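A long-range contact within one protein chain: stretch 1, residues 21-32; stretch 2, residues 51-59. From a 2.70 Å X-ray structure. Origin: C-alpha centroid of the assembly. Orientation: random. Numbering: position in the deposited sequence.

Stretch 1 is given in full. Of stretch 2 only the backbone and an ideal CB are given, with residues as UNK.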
# COMPACT_ATOMS: atom_id res chain seq x y z
N LYS B 21 -34.83 6.21 2.12
CA LYS B 21 -35.81 6.83 1.23
C LYS B 21 -35.33 8.20 0.80
O LYS B 21 -34.77 8.96 1.60
CB LYS B 21 -37.18 6.94 1.93
CG LYS B 21 -38.36 7.10 0.98
CD LYS B 21 -39.52 6.18 1.35
CE LYS B 21 -39.51 4.86 0.60
NZ LYS B 21 -38.69 3.83 1.29
N TYR B 22 -35.59 8.51 -0.48
CA TYR B 22 -35.24 9.78 -1.13
C TYR B 22 -36.51 10.50 -1.52
O TYR B 22 -37.53 9.87 -1.78
CB TYR B 22 -34.35 9.52 -2.35
CG TYR B 22 -33.10 8.74 -2.03
CD1 TYR B 22 -33.14 7.36 -1.89
CD2 TYR B 22 -31.87 9.38 -1.88
CE1 TYR B 22 -31.99 6.63 -1.56
CE2 TYR B 22 -30.72 8.66 -1.58
CZ TYR B 22 -30.78 7.29 -1.43
OH TYR B 22 -29.67 6.54 -1.16
N ARG B 23 -36.45 11.82 -1.55
CA ARG B 23 -37.60 12.67 -1.88
C ARG B 23 -37.40 13.21 -3.29
O ARG B 23 -36.30 13.11 -3.83
CB ARG B 23 -37.68 13.84 -0.86
CG ARG B 23 -37.51 13.44 0.62
CD ARG B 23 -38.82 13.31 1.40
NE ARG B 23 -39.75 14.43 1.16
CZ ARG B 23 -39.64 15.64 1.71
NH1 ARG B 23 -40.52 16.59 1.42
NH2 ARG B 23 -38.64 15.92 2.54
N GLY B 24 -38.45 13.74 -3.90
CA GLY B 24 -38.38 14.32 -5.23
C GLY B 24 -37.27 15.35 -5.34
O GLY B 24 -37.04 16.13 -4.40
N GLN B 25 -36.52 15.30 -6.44
CA GLN B 25 -35.39 16.16 -6.81
C GLN B 25 -34.09 15.86 -6.01
O GLN B 25 -33.08 16.53 -6.24
CB GLN B 25 -35.75 17.66 -6.77
CG GLN B 25 -36.86 18.08 -7.75
CD GLN B 25 -36.63 17.66 -9.19
OE1 GLN B 25 -37.31 16.76 -9.70
NE2 GLN B 25 -35.67 18.29 -9.87
N ASP B 26 -34.09 14.79 -5.16
CA ASP B 26 -32.91 14.34 -4.43
C ASP B 26 -32.01 13.65 -5.44
O ASP B 26 -32.49 12.80 -6.20
CB ASP B 26 -33.26 13.35 -3.29
CG ASP B 26 -33.61 13.95 -1.91
OD1 ASP B 26 -33.91 15.17 -1.84
OD2 ASP B 26 -33.59 13.19 -0.91
N LYS B 27 -30.73 14.05 -5.48
CA LYS B 27 -29.75 13.49 -6.41
C LYS B 27 -28.79 12.53 -5.74
O LYS B 27 -28.25 12.79 -4.65
CB LYS B 27 -28.92 14.60 -7.10
CG LYS B 27 -29.66 15.40 -8.15
CD LYS B 27 -28.73 15.99 -9.17
CE LYS B 27 -29.24 17.31 -9.65
NZ LYS B 27 -28.68 18.44 -8.85
N ILE B 28 -28.54 11.42 -6.44
CA ILE B 28 -27.51 10.44 -6.09
C ILE B 28 -26.41 10.55 -7.17
O ILE B 28 -26.69 10.96 -8.29
CB ILE B 28 -28.03 8.98 -5.88
CG1 ILE B 28 -28.59 8.34 -7.19
CG2 ILE B 28 -29.03 8.89 -4.76
CD1 ILE B 28 -27.62 7.43 -7.96
N THR B 29 -25.17 10.22 -6.81
CA THR B 29 -24.04 10.15 -7.74
C THR B 29 -23.50 8.71 -7.63
O THR B 29 -23.45 8.16 -6.55
CB THR B 29 -22.96 11.23 -7.50
OG1 THR B 29 -22.46 11.10 -6.17
CG2 THR B 29 -23.44 12.65 -7.76
N TYR B 30 -23.14 8.09 -8.73
CA TYR B 30 -22.65 6.73 -8.72
C TYR B 30 -21.33 6.55 -9.49
O TYR B 30 -21.05 7.30 -10.43
CB TYR B 30 -23.73 5.75 -9.24
CG TYR B 30 -23.98 5.82 -10.73
CD1 TYR B 30 -24.78 6.82 -11.29
CD2 TYR B 30 -23.52 4.81 -11.58
CE1 TYR B 30 -25.04 6.86 -12.65
CE2 TYR B 30 -23.77 4.85 -12.95
CZ TYR B 30 -24.54 5.87 -13.48
OH TYR B 30 -24.79 5.91 -14.82
N GLU B 31 -20.55 5.55 -9.10
CA GLU B 31 -19.28 5.16 -9.73
C GLU B 31 -19.36 3.68 -10.03
O GLU B 31 -20.02 2.94 -9.31
CB GLU B 31 -18.10 5.44 -8.79
CG GLU B 31 -17.80 6.91 -8.60
CD GLU B 31 -17.33 7.62 -9.85
OE1 GLU B 31 -16.36 7.13 -10.47
OE2 GLU B 31 -17.92 8.67 -10.19
N CYS B 32 -18.69 3.25 -11.08
CA CYS B 32 -18.68 1.85 -11.49
C CYS B 32 -17.37 1.16 -11.03
O CYS B 32 -16.33 1.81 -10.89
CB CYS B 32 -18.90 1.73 -13.00
SG CYS B 32 -20.53 2.31 -13.58
N UNK B 51 -39.18 7.41 -11.17
CA UNK B 51 -38.01 6.80 -10.55
C UNK B 51 -36.74 7.60 -10.75
O UNK B 51 -36.79 8.83 -10.86
CB UNK B 51 -37.81 5.39 -11.10
N UNK B 52 -35.59 6.92 -10.77
CA UNK B 52 -34.28 7.54 -10.92
C UNK B 52 -34.07 7.89 -12.36
O UNK B 52 -34.22 7.02 -13.23
CB UNK B 52 -33.16 6.62 -10.42
N UNK B 53 -33.81 9.19 -12.63
CA UNK B 53 -33.64 9.73 -13.98
C UNK B 53 -32.35 10.56 -14.14
O UNK B 53 -32.22 11.58 -13.47
CB UNK B 53 -34.85 10.59 -14.34
N UNK B 54 -31.43 10.20 -15.08
CA UNK B 54 -31.44 8.99 -15.93
C UNK B 54 -31.15 7.74 -15.11
O UNK B 54 -30.55 7.84 -14.04
CB UNK B 54 -30.41 9.12 -17.06
N UNK B 55 -31.60 6.57 -15.60
CA UNK B 55 -31.44 5.29 -14.90
C UNK B 55 -29.95 4.90 -14.73
O UNK B 55 -29.24 4.76 -15.73
CB UNK B 55 -32.18 4.19 -15.66
N UNK B 56 -29.47 4.69 -13.47
CA UNK B 56 -28.07 4.30 -13.28
C UNK B 56 -27.81 2.83 -13.60
O UNK B 56 -28.45 1.94 -13.03
CB UNK B 56 -27.64 4.59 -11.84
N UNK B 57 -26.87 2.59 -14.55
CA UNK B 57 -26.48 1.25 -14.99
C UNK B 57 -24.99 1.19 -15.27
O UNK B 57 -24.47 2.01 -16.04
CB UNK B 57 -27.27 0.84 -16.24
N UNK B 58 -24.30 0.19 -14.64
CA UNK B 58 -22.87 -0.10 -14.83
C UNK B 58 -22.74 -1.34 -15.74
O UNK B 58 -23.16 -2.45 -15.37
CB UNK B 58 -22.17 -0.33 -13.49
N UNK B 59 -22.20 -1.13 -16.95
CA UNK B 59 -22.02 -2.14 -17.98
C UNK B 59 -20.56 -2.48 -18.19
O UNK B 59 -19.71 -1.61 -18.03
CB UNK B 59 -22.64 -1.67 -19.30

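Position 51 lies beyond the reach of stretch 1. Its phi is 88° and its psi -151°. Positive phi by itself favours glycine, which has no CB to strain the backbone. The residue is Gly51, and it makes no contact with stretch 1.

At position 52 CA-to-CB points toward stretch 1, yet no atom of stretch 1 lies within 5.5 Å of the ideal CB. A short side chain would leave the space ahead of it empty. That space is bordered by the ring of Tyr22, the CG2 methyl of Ile28 and the backbone carbonyl of Asp26. A long apolar side chain would suit it, whether a large aromatic or methionine. The residue is Trp52, with chi1 in m (-66°). It loses more area to the other stretch than any other residue here, 107 Å². The edge of its six-membered ring meets the face of Tyr22. The centroids of the Tyr22 ring and the Trp52 six-membered ring are 5.0 Å apart and the planes stand at 84°, an edge-to-face pair. Trp52 CH2 lies 3.5 Å from Tyr22 CG and 3.6 Å from Ile28 CG2. Trp52 CZ3 lies 3.4 Å from Asp26 O. The indole nitrogen, NE1, is hydrogen-bonded elsewhere in the structure.

Position 53 is out of reach, and stretch 1 sets no demand on it. Its extended backbone, phi -129° and psi 122°, would suit a beta-branched residue among many others. It is Val53.

At position 54 CB points sideways, into space that stretch 1 leaves open. The peptide bond before it is cis, a strong hint of proline, and phi of -71° agrees. The residue is Pro54.

Position 55 points away from stretch 1, so many side chains would fit. It is Val55, which makes no contact.

Position 56 points toward stretch 1. Its ideal CB is 3.6 Å from Tyr30 CE1 and 4.8 Å from Ile28 CD1. A compact apolar side chain would suit this place; valine or proline are candidates, and phi of -76° permits the latter. The residue is Pro56. Its CB sits over one face of the Tyr30 ring, 3.8 Å from the centroid of that ring and 15° off the normal, a CH-pi contact. Its CG reaches Ile28 CD1 at 4.2 Å.

Position 57 points away, with open space beyond CB. A polar or charged side chain would be at ease. The residue is Arg57, poorly ordered. Its backbone N is 3.9 Å from Tyr30 OH, with no hydrogen bond between them.

Position 58 points toward stretch 1. Its ideal CB is only 3.1 Å from Cys32 SG, too tight for an unbonded neighbour but natural for a disulfide. Cysteine is the clear choice. Cys58 SG bonds to Cys32 SG at 2.1 Å, with chi3 of -86°. This covalent link ties the two stretches together. The same sulfur lies at the edge of the Tyr30 ring, 4.0 Å from Tyr30 CD2.

Position 59 points away, and many residues would fit. It is Ala59.

Stretch 2, residues 51-59: GWVPVPRCA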
# COMPACT_ATOMS: atom_id res chain seq x y z
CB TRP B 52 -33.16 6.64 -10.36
CG TRP B 52 -33.27 6.49 -8.87
CD1 TRP B 52 -33.89 5.49 -8.20
CD2 TRP B 52 -32.95 7.49 -7.89
NE1 TRP B 52 -33.92 5.76 -6.85
CE2 TRP B 52 -33.34 6.98 -6.63
CE3 TRP B 52 -32.33 8.74 -7.95
CZ2 TRP B 52 -33.13 7.69 -5.43
CZ3 TRP B 52 -32.14 9.46 -6.77
CH2 TRP B 52 -32.54 8.93 -5.53
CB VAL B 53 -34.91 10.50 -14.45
CG1 VAL B 53 -34.67 11.22 -15.77
CG2 VAL B 53 -36.11 9.57 -14.56
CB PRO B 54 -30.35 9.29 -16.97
CG PRO B 54 -29.39 10.19 -16.28
CD PRO B 54 -30.20 11.00 -15.29
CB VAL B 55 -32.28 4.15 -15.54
CG1 VAL B 55 -32.24 2.90 -14.68
CG2 VAL B 55 -33.72 4.59 -15.79
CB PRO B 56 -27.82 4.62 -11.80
CG PRO B 56 -29.05 5.27 -11.29
CD PRO B 56 -30.15 4.83 -12.18
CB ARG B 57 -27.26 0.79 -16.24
CG ARG B 57 -28.73 0.44 -16.00
CD ARG B 57 -29.38 -0.15 -17.24
NE ARG B 57 -30.84 0.02 -17.25
CZ ARG B 57 -31.47 1.08 -17.76
NH1 ARG B 57 -32.79 1.15 -17.74
NH2 ARG B 57 -30.78 2.10 -18.26
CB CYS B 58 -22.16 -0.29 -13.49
SG CYS B 58 -21.95 1.25 -12.53
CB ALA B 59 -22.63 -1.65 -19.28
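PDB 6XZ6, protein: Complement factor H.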